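Local coordinates for ATP-dependent Clp protease proteolytic subunit (Listeria monocytogenes, PDB 4JCQ), which is a serine-type peptidase subunit of the Clp system, which probably cleaves peptide bonds in proteins, including misfolded ones, in a process that requires ATP hydrolysis, at residues M139-N144 / Q153-I158; I96-E101 / R145-A150; E33-V38 / D68-M73. All blocks are in the same frame, centred on the assembly; numbering follows the deposited sequence.

Interaction 1: M139-N144 / Q153-I158; sequences MRERIN and QSYEQI
In this helix-helix contact, next to the short connection between them, helix 155-162 meets the long helix 133-151: its first residue, Tyr-155, brings its ring and hydroxyl to Glu-141 and Asn-144. With its CG anti to the backbone N (chi1 -179°), the phenol reaches across to that helix. Its OH lies 3.3 Å from Glu-141 CG, the two side chains crossing at a slant, while Glu-141 O lies at the ring edge, in plane. Asn-144 CB approaches Tyr-155 CE1 obliquely at 3.5 Å, and the amide plane of Asn-144 stands 83° from the ring. The long helix is the one that carries the handle of a ClpP subunit, and the short helix folds back against its C-terminal half. Ser-154 is the N-cap of that short helix: its OG accepts from Gln-157 N at 3.2 Å. One turn on, Ile-158 turns its CG2 to Asn-144, 3.5 Å from Asn-144 O and 3.7 Å from Asn-144 OD1. OD1 of the buried Asn-144 is satisfied outside the pair by a hydrogen bond with Thr-162 OG1, and Arg-140 forms a salt bridge with Asp-163 just beyond the short helix.

Interaction 2: I96-E101 / R145-A150; sequences IYLAAE and RLIAEA
A small, buried apolar contact joins the turn that ends helix 92-97 to the C-terminal half of helix 133-151, where the base of the handle helix meets the head of the ClpP subunit. Leu-98 is the residue that reaches across, meeting Ile-147 and Ala-150, which lie one turn apart on the long helix. Its CB sits 3.8 Å from Ala-150 CB, and CD2 comes to 4.1 Å from the same Ala-150 CB. The other methyl, Leu-98 CD1, rests against the branch point of Ile-147, 3.8 Å from Ile-147 CG2 and 3.9 Å from Ile-147 CG1, the two side chains crossing at about a right angle. Leu-98 CG lies beside its own backbone N (chi1 -68°) and the chain then runs on extended (chi2 175°), which carries CD1 to the isoleucine. Tyr-97 to Ala-100 form a type I beta turn, with Leu-98 at its second position. Helix 92-97 directly follows the predicted nucleophile Ser-91, whose side chain is about 8 Å from that of Ile-147. Arg-105, on the neighbouring strand, bonds to the carbonyls of both Ala-100 and Ala-150 and so ties the two segments together from outside. With no hydrogen bond directly between the segments, the side chains meet through apolar groups, so their fit depends on shape and the exclusion of water.

Interaction 3: E33-V38 / D68-M73; sequences ELAEDV and DTIHDM
Two helices that run almost side by side, 32-48 and 64-76, pack through Ile-70, which projects from the second toward Leu-34, Ala-35 and Val-38 of the first. The segment axes approach to 9.5 Å with only 17° between their N-to-C directions. Ile-70 CD1 reaches Leu-34 CD1 at 3.6 Å and lies 3.8 Å from Ala-35 CA, while Ile-70 CG1 passes Ala-35 CB at 4.0 Å. The small alanine marks the closest backbone approach, its CA 5.9 Å from Ile-70 CA. Ile-70 splits its branches between neighbours: CG1, set beside the backbone N (chi1 -61°), carries CD1 toward Leu-34, and CG2 meets Val-38 CG1 at 4.0 Å. Leu-34 and Val-38 each cross the isoleucine at about a right angle. In the ClpP/crotonase fold of this family, strand 53-59 comes between the two helices along the chain, and Ile-26 of strand 23-27 touches Leu-34, Val-38 and Ile-70 alike. On helix 64-76, His-71 ND1 donates to Asp-72 OD2 at 2.8 Å, the carboxylate oxygen lying close to the imidazole plane. At the subunit interface, Asp-72 OD1 accepts from the backbone N of Asn-110 of a neighbouring subunit, and Thr-69 OG1 hydrogen-bonds Thr-86 OG1 and Asn-58 ND2 of that subunit.

Overall arrangement
Interactions 1 and 2 use successive parts of helix 133-151, their centres about 11 Å apart, and join where Ile-158 CD1 packs on Ile-147 CG2 at 3.7 Å. Interaction 3 lies about 15 Å from interaction 2, centre to centre; Ile-96 CG2 meets Ile-70 CG2 at 3.7 Å, and Leu-146 CD1 approaches His-71 NE2 at the same distance. Although their centres are about 22 Å apart, interactions 1 and 3 are linked by a salt bridge, Arg-142 NH1 to Asp-68 OD1 at 2.8 Å. Interactions 1 and 2 lie near the predicted active site: the side chain of His-116, a predicted active-site residue, is about 10 Å from that of Asn-144 and about 9 Å from that of Ile-147. Interaction 3 lies away from it.

Interaction 1: M139-N144 / Q153-I158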
loop_
_atom_site.group_PDB
_atom_site.type_symbol
_atom_site.label_atom_id
_atom_site.label_comp_id
_atom_site.label_asym_id
_atom_site.label_seq_id
_atom_site.Cartn_x
_atom_site.Cartn_y
_atom_site.Cartn_z
ATOM N N MET H 139 27.962 27.056 -6.006
ATOM C CA MET H 139 27.263 25.934 -6.634
ATOM C C MET H 139 27.347 26.027 -8.154
ATOM O O MET H 139 27.684 25.048 -8.821
ATOM C CB MET H 139 25.796 25.908 -6.191
ATOM C CG MET H 139 24.984 24.730 -6.708
ATOM S SD MET H 139 23.210 24.898 -6.400
ATOM C CE MET H 139 23.134 24.733 -4.618
ATOM N N ARG H 140 27.049 27.212 -8.686
ATOM C CA ARG H 140 27.091 27.451 -10.127
ATOM C C ARG H 140 28.485 27.233 -10.710
ATOM O O ARG H 140 28.627 26.585 -11.747
ATOM C CB ARG H 140 26.573 28.857 -10.462
ATOM C CG ARG H 140 26.526 29.180 -11.953
ATOM C CD ARG H 140 25.697 28.167 -12.742
ATOM N NE ARG H 140 24.302 28.137 -12.307
ATOM C CZ ARG H 140 23.350 28.947 -12.763
ATOM N NH1 ARG H 140 22.116 28.840 -12.293
ATOM N NH2 ARG H 140 23.627 29.863 -13.682
ATOM N N GLU H 141 29.505 27.766 -10.037
ATOM C CA GLU H 141 30.896 27.594 -10.462
ATOM C C GLU H 141 31.298 26.116 -10.504
ATOM O O GLU H 141 31.935 25.670 -11.459
ATOM C CB GLU H 141 31.847 28.386 -9.558
ATOM C CG GLU H 141 31.764 29.896 -9.741
ATOM C CD GLU H 141 32.614 30.676 -8.752
ATOM O OE1 GLU H 141 32.600 31.923 -8.819
ATOM O OE2 GLU H 141 33.295 30.053 -7.907
ATOM N N ARG H 142 30.906 25.368 -9.474
ATOM C CA ARG H 142 31.193 23.933 -9.387
ATOM C C ARG H 142 30.559 23.158 -10.546
ATOM O O ARG H 142 31.228 22.365 -11.208
ATOM C CB ARG H 142 30.723 23.373 -8.038
ATOM C CG ARG H 142 30.996 21.887 -7.837
ATOM C CD ARG H 142 30.507 21.387 -6.482
ATOM N NE ARG H 142 29.068 21.587 -6.284
ATOM C CZ ARG H 142 28.116 20.760 -6.716
ATOM N NH1 ARG H 142 26.841 21.037 -6.481
ATOM N NH2 ARG H 142 28.428 19.658 -7.385
ATOM N N ILE H 143 29.273 23.401 -10.792
ATOM C CA ILE H 143 28.551 22.710 -11.860
ATOM C C ILE H 143 29.046 23.142 -13.247
ATOM O O ILE H 143 29.164 22.306 -14.149
ATOM C CB ILE H 143 27.020 22.878 -11.720
ATOM C CG1 ILE H 143 26.551 22.298 -10.379
ATOM C CG2 ILE H 143 26.290 22.183 -12.866
ATOM C CD1 ILE H 143 25.175 22.753 -9.940
ATOM N N ASN H 144 29.349 24.431 -13.403
ATOM C CA ASN H 144 29.921 24.950 -14.650
ATOM C C ASN H 144 31.231 24.258 -15.027
ATOM O O ASN H 144 31.426 23.884 -16.183
ATOM C CB ASN H 144 30.136 26.470 -14.583
ATOM C CG ASN H 144 28.848 27.261 -14.751
ATOM O OD1 ASN H 144 27.825 26.733 -15.191
ATOM N ND2 ASN H 144 28.898 28.542 -14.401
ATOM N N GLN H 153 33.756 22.087 -23.785
ATOM C CA GLN H 153 33.443 23.502 -23.972
ATOM C C GLN H 153 34.208 24.341 -22.954
ATOM O O GLN H 153 34.590 23.845 -21.893
ATOM C CB GLN H 153 31.939 23.751 -23.813
ATOM C CG GLN H 153 31.049 23.072 -24.847
ATOM C CD GLN H 153 30.986 23.815 -26.173
ATOM O OE1 GLN H 153 31.390 24.974 -26.276
ATOM N NE2 GLN H 153 30.469 23.146 -27.196
ATOM N N SER H 154 34.425 25.612 -23.281
ATOM C CA SER H 154 35.072 26.550 -22.366
ATOM C C SER H 154 34.168 26.855 -21.175
ATOM O O SER H 154 32.944 26.726 -21.268
ATOM C CB SER H 154 35.422 27.849 -23.092
ATOM O OG SER H 154 34.252 28.571 -23.434
ATOM N N TYR H 155 34.777 27.260 -20.061
ATOM C CA TYR H 155 34.026 27.660 -18.875
ATOM C C TYR H 155 33.032 28.776 -19.200
ATOM O O TYR H 155 31.888 28.740 -18.746
ATOM C CB TYR H 155 34.965 28.100 -17.744
ATOM C CG TYR H 155 34.229 28.510 -16.483
ATOM C CD1 TYR H 155 33.951 27.580 -15.483
ATOM C CD2 TYR H 155 33.798 29.826 -16.299
ATOM C CE1 TYR H 155 33.272 27.949 -14.333
ATOM C CE2 TYR H 155 33.113 30.202 -15.154
ATOM C CZ TYR H 155 32.854 29.259 -14.175
ATOM O OH TYR H 155 32.177 29.627 -13.037
ATOM N N GLU H 156 33.477 29.753 -19.991
ATOM C CA GLU H 156 32.663 30.916 -20.348
ATOM C C GLU H 156 31.409 30.541 -21.140
ATOM O O GLU H 156 30.336 31.103 -20.905
ATOM C CB GLU H 156 33.500 31.938 -21.124
ATOM C CG GLU H 156 32.891 33.332 -21.175
ATOM C CD GLU H 156 33.809 34.361 -21.811
ATOM O OE1 GLU H 156 33.314 35.175 -22.619
ATOM O OE2 GLU H 156 35.023 34.361 -21.508
ATOM N N GLN H 157 31.548 29.598 -22.071
ATOM C CA GLN H 157 30.413 29.112 -22.856
ATOM C C GLN H 157 29.386 28.416 -21.963
ATOM O O GLN H 157 28.184 28.678 -22.071
ATOM C CB GLN H 157 30.880 28.176 -23.980
ATOM C CG GLN H 157 29.778 27.722 -24.931
ATOM C CD GLN H 157 29.151 28.868 -25.708
ATOM O OE1 GLN H 157 29.845 29.645 -26.361
ATOM N NE2 GLN H 157 27.830 28.971 -25.645
ATOM N N ILE H 158 29.872 27.546 -21.079
ATOM C CA ILE H 158 29.013 26.813 -20.148
ATOM C C ILE H 158 28.318 27.765 -19.170
ATOM O O ILE H 158 27.115 27.647 -18.935
ATOM C CB ILE H 158 29.796 25.711 -19.390
ATOM C CG1 ILE H 158 30.374 24.675 -20.369
ATOM C CG2 ILE H 158 28.926 25.041 -18.329
ATOM C CD1 ILE H 158 29.360 24.004 -21.280
#

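Interaction 2: I96-E101 / R145-A150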
loop_
_atom_site.group_PDB
_atom_site.type_symbol
_atom_site.label_atom_id
_atom_site.label_comp_id
_atom_site.label_asym_id
_atom_site.label_seq_id
_atom_site.Cartn_x
_atom_site.Cartn_y
_atom_site.Cartn_z
ATOM N N ILE H 96 24.010 14.196 -14.302
ATOM C CA ILE H 96 24.071 12.735 -14.229
ATOM C C ILE H 96 24.570 12.138 -15.546
ATOM O O ILE H 96 25.480 11.309 -15.552
ATOM C CB ILE H 96 22.695 12.133 -13.861
ATOM C CG1 ILE H 96 22.339 12.479 -12.411
ATOM C CG2 ILE H 96 22.684 10.622 -14.072
ATOM C CD1 ILE H 96 20.869 12.327 -12.080
ATOM N N TYR H 97 23.973 12.575 -16.653
ATOM C CA TYR H 97 24.341 12.113 -17.992
ATOM C C TYR H 97 25.839 12.269 -18.258
ATOM O O TYR H 97 26.481 11.365 -18.804
ATOM C CB TYR H 97 23.518 12.868 -19.048
ATOM C CG TYR H 97 23.743 12.402 -20.469
ATOM C CD1 TYR H 97 22.982 11.369 -21.016
ATOM C CD2 TYR H 97 24.716 13.002 -21.271
ATOM C CE1 TYR H 97 23.188 10.941 -22.321
ATOM C CE2 TYR H 97 24.930 12.581 -22.575
ATOM C CZ TYR H 97 24.167 11.551 -23.094
ATOM O OH TYR H 97 24.386 11.139 -24.387
ATOM N N LEU H 98 26.390 13.408 -17.842
ATOM C CA LEU H 98 27.790 13.737 -18.087
ATOM C C LEU H 98 28.784 13.030 -17.158
ATOM O O LEU H 98 29.993 13.237 -17.279
ATOM C CB LEU H 98 27.995 15.259 -18.046
ATOM C CG LEU H 98 27.350 16.085 -19.165
ATOM C CD1 LEU H 98 27.535 17.571 -18.902
ATOM C CD2 LEU H 98 27.895 15.713 -20.539
ATOM N N ALA H 99 28.281 12.197 -16.247
ATOM C CA ALA H 99 29.142 11.384 -15.379
ATOM C C ALA H 99 29.887 10.300 -16.161
ATOM O O ALA H 99 30.987 9.899 -15.782
ATOM C CB ALA H 99 28.336 10.759 -14.250
ATOM N N ALA H 100 29.277 9.825 -17.245
ATOM C CA ALA H 100 29.900 8.826 -18.106
ATOM C C ALA H 100 30.967 9.471 -18.985
ATOM O O ALA H 100 30.858 10.652 -19.341
ATOM C CB ALA H 100 28.850 8.136 -18.962
ATOM N N GLU H 101 31.995 8.696 -19.326
ATOM C CA GLU H 101 33.052 9.154 -20.229
ATOM C C GLU H 101 32.456 9.444 -21.603
ATOM O O GLU H 101 31.486 8.797 -22.009
ATOM C CB GLU H 101 34.173 8.113 -20.338
ATOM C CG GLU H 101 34.869 7.782 -19.020
ATOM C CD GLU H 101 35.577 8.975 -18.396
ATOM O OE1 GLU H 101 35.443 9.167 -17.168
ATOM O OE2 GLU H 101 36.266 9.722 -19.124
ATOM N N ARG H 145 32.119 24.092 -14.044
ATOM C CA ARG H 145 33.398 23.406 -14.251
ATOM C C ARG H 145 33.193 21.933 -14.604
ATOM O O ARG H 145 33.873 21.397 -15.476
ATOM C CB ARG H 145 34.298 23.537 -13.018
ATOM C CG ARG H 145 34.905 24.919 -12.832
ATOM C CD ARG H 145 35.945 24.926 -11.722
ATOM N NE ARG H 145 36.500 26.263 -11.511
ATOM C CZ ARG H 145 36.089 27.115 -10.573
ATOM N NH1 ARG H 145 35.111 26.781 -9.737
ATOM N NH2 ARG H 145 36.660 28.307 -10.468
ATOM N N LEU H 146 32.246 21.292 -13.921
ATOM C CA LEU H 146 31.886 19.902 -14.195
ATOM C C LEU H 146 31.446 19.721 -15.653
ATOM O O LEU H 146 31.957 18.851 -16.359
ATOM C CB LEU H 146 30.784 19.442 -13.231
ATOM C CG LEU H 146 30.410 17.958 -13.134
ATOM C CD1 LEU H 146 29.813 17.658 -11.769
ATOM C CD2 LEU H 146 29.445 17.539 -14.237
ATOM N N ILE H 147 30.511 20.554 -16.100
ATOM C CA ILE H 147 29.977 20.462 -17.460
ATOM C C ILE H 147 31.035 20.834 -18.511
ATOM O O ILE H 147 31.122 20.191 -19.557
ATOM C CB ILE H 147 28.679 21.294 -17.627
ATOM C CG1 ILE H 147 27.580 20.758 -16.697
ATOM C CG2 ILE H 147 28.194 21.274 -19.071
ATOM C CD1 ILE H 147 26.347 21.637 -16.599
ATOM N N ALA H 148 31.845 21.850 -18.220
ATOM C CA ALA H 148 32.935 22.255 -19.117
ATOM C C ALA H 148 33.936 21.123 -19.370
ATOM O O ALA H 148 34.307 20.864 -20.517
ATOM C CB ALA H 148 33.645 23.493 -18.583
ATOM N N GLU H 149 34.352 20.448 -18.298
ATOM C CA GLU H 149 35.313 19.348 -18.391
ATOM C C GLU H 149 34.749 18.156 -19.169
ATOM O O GLU H 149 35.462 17.535 -19.958
ATOM C CB GLU H 149 35.769 18.902 -16.997
ATOM C CG GLU H 149 36.975 17.970 -17.009
ATOM C CD GLU H 149 37.299 17.389 -15.644
ATOM O OE1 GLU H 149 37.377 18.159 -14.663
ATOM O OE2 GLU H 149 37.491 16.157 -15.556
ATOM N N ALA H 150 33.472 17.851 -18.947
ATOM C CA ALA H 150 32.822 16.710 -19.592
ATOM C C ALA H 150 32.553 16.929 -21.084
ATOM O O ALA H 150 32.654 15.990 -21.877
ATOM C CB ALA H 150 31.532 16.351 -18.864
#

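Interaction 3: E33-V38 / D68-M73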
loop_
_atom_site.group_PDB
_atom_site.type_symbol
_atom_site.label_atom_id
_atom_site.label_comp_id
_atom_site.label_asym_id
_atom_site.label_seq_id
_atom_site.Cartn_x
_atom_site.Cartn_y
_atom_site.Cartn_z
ATOM N N GLU H 33 14.967 10.140 -3.030
ATOM C CA GLU H 33 14.348 8.819 -3.153
ATOM C C GLU H 33 14.867 8.069 -4.381
ATOM O O GLU H 33 15.214 6.887 -4.302
ATOM C CB GLU H 33 12.819 8.936 -3.214
ATOM C CG GLU H 33 12.157 9.423 -1.927
ATOM C CD GLU H 33 12.233 10.934 -1.731
ATOM O OE1 GLU H 33 12.126 11.380 -0.568
ATOM O OE2 GLU H 33 12.401 11.676 -2.726
ATOM N N LEU H 34 14.913 8.763 -5.516
ATOM C CA LEU H 34 15.463 8.200 -6.744
ATOM C C LEU H 34 16.966 7.933 -6.599
ATOM O O LEU H 34 17.458 6.889 -7.037
ATOM C CB LEU H 34 15.166 9.122 -7.933
ATOM C CG LEU H 34 15.402 8.698 -9.393
ATOM C CD1 LEU H 34 16.788 9.110 -9.863
ATOM C CD2 LEU H 34 15.145 7.218 -9.663
ATOM N N ALA H 35 17.679 8.868 -5.971
ATOM C CA ALA H 35 19.112 8.714 -5.710
ATOM C C ALA H 35 19.412 7.449 -4.898
ATOM O O ALA H 35 20.381 6.746 -5.186
ATOM C CB ALA H 35 19.672 9.948 -5.014
ATOM N N GLU H 36 18.575 7.164 -3.902
ATOM C CA GLU H 36 18.719 5.958 -3.085
ATOM C C GLU H 36 18.482 4.690 -3.906
ATOM O O GLU H 36 19.265 3.743 -3.830
ATOM C CB GLU H 36 17.784 5.995 -1.870
ATOM C CG GLU H 36 17.964 4.811 -0.926
ATOM C CD GLU H 36 17.185 4.936 0.371
ATOM O OE1 GLU H 36 16.765 6.057 0.727
ATOM O OE2 GLU H 36 16.999 3.900 1.042
ATOM N N ASP H 37 17.404 4.689 -4.688
ATOM C CA ASP H 37 17.062 3.568 -5.560
ATOM C C ASP H 37 18.170 3.287 -6.579
ATOM O O ASP H 37 18.569 2.135 -6.763
ATOM C CB ASP H 37 15.729 3.836 -6.269
ATOM C CG ASP H 37 15.188 2.615 -6.995
ATOM O OD1 ASP H 37 14.501 2.797 -8.022
ATOM O OD2 ASP H 37 15.440 1.474 -6.547
ATOM N N VAL H 38 18.668 4.342 -7.222
ATOM C CA VAL H 38 19.748 4.220 -8.208
ATOM C C VAL H 38 21.058 3.764 -7.556
ATOM O O VAL H 38 21.749 2.892 -8.092
ATOM C CB VAL H 38 19.942 5.527 -9.015
ATOM C CG1 VAL H 38 21.207 5.475 -9.864
ATOM C CG2 VAL H 38 18.731 5.785 -9.901
ATOM N N ASP H 68 24.059 15.199 -7.724
ATOM C CA ASP H 68 25.469 15.073 -7.344
ATOM C C ASP H 68 25.813 13.661 -6.875
ATOM O O ASP H 68 26.852 13.113 -7.248
ATOM C CB ASP H 68 25.826 16.095 -6.258
ATOM C CG ASP H 68 25.914 17.518 -6.790
ATOM O OD1 ASP H 68 25.729 18.463 -5.994
ATOM O OD2 ASP H 68 26.170 17.699 -8.002
ATOM N N THR H 69 24.935 13.081 -6.058
ATOM C CA THR H 69 25.115 11.719 -5.554
ATOM C C THR H 69 25.128 10.691 -6.686
ATOM O O THR H 69 26.030 9.856 -6.753
ATOM C CB THR H 69 24.055 11.358 -4.486
ATOM O OG1 THR H 69 24.309 12.112 -3.296
ATOM C CG2 THR H 69 24.103 9.874 -4.132
ATOM N N ILE H 70 24.141 10.765 -7.578
ATOM C CA ILE H 70 24.056 9.831 -8.706
ATOM C C ILE H 70 25.265 9.981 -9.638
ATOM O O ILE H 70 25.862 8.982 -10.044
ATOM C CB ILE H 70 22.728 9.975 -9.485
ATOM C CG1 ILE H 70 21.540 9.661 -8.568
ATOM C CG2 ILE H 70 22.712 9.049 -10.695
ATOM C CD1 ILE H 70 20.200 10.133 -9.093
ATOM N N HIS H 71 25.621 11.225 -9.953
ATOM C CA HIS H 71 26.823 11.526 -10.742
ATOM C C HIS H 71 28.045 10.868 -10.153
ATOM O O HIS H 71 28.775 10.160 -10.854
ATOM C CB HIS H 71 27.026 13.038 -10.847
ATOM C CG HIS H 71 28.355 13.444 -11.454
ATOM N ND1 HIS H 71 29.502 13.454 -10.748
ATOM C CD2 HIS H 71 28.682 13.875 -12.738
ATOM C CE1 HIS H 71 30.514 13.858 -11.539
ATOM N NE2 HIS H 71 30.011 14.117 -12.757
ATOM N N ASP H 72 28.270 11.095 -8.860
ATOM C CA ASP H 72 29.456 10.582 -8.173
ATOM C C ASP H 72 29.441 9.063 -7.998
ATOM O O ASP H 72 30.491 8.425 -8.067
ATOM C CB ASP H 72 29.652 11.284 -6.826
ATOM C CG ASP H 72 30.199 12.698 -6.972
ATOM O OD1 ASP H 72 30.403 13.364 -5.935
ATOM O OD2 ASP H 72 30.425 13.151 -8.116
ATOM N N MET H 73 28.259 8.489 -7.784
ATOM C CA MET H 73 28.124 7.032 -7.661
ATOM C C MET H 73 28.457 6.316 -8.969
ATOM O O MET H 73 29.052 5.235 -8.956
ATOM C CB MET H 73 26.723 6.635 -7.176
ATOM C CG MET H 73 26.467 6.876 -5.691
ATOM S SD MET H 73 27.599 6.039 -4.554
ATOM C CE MET H 73 27.446 4.334 -5.073
#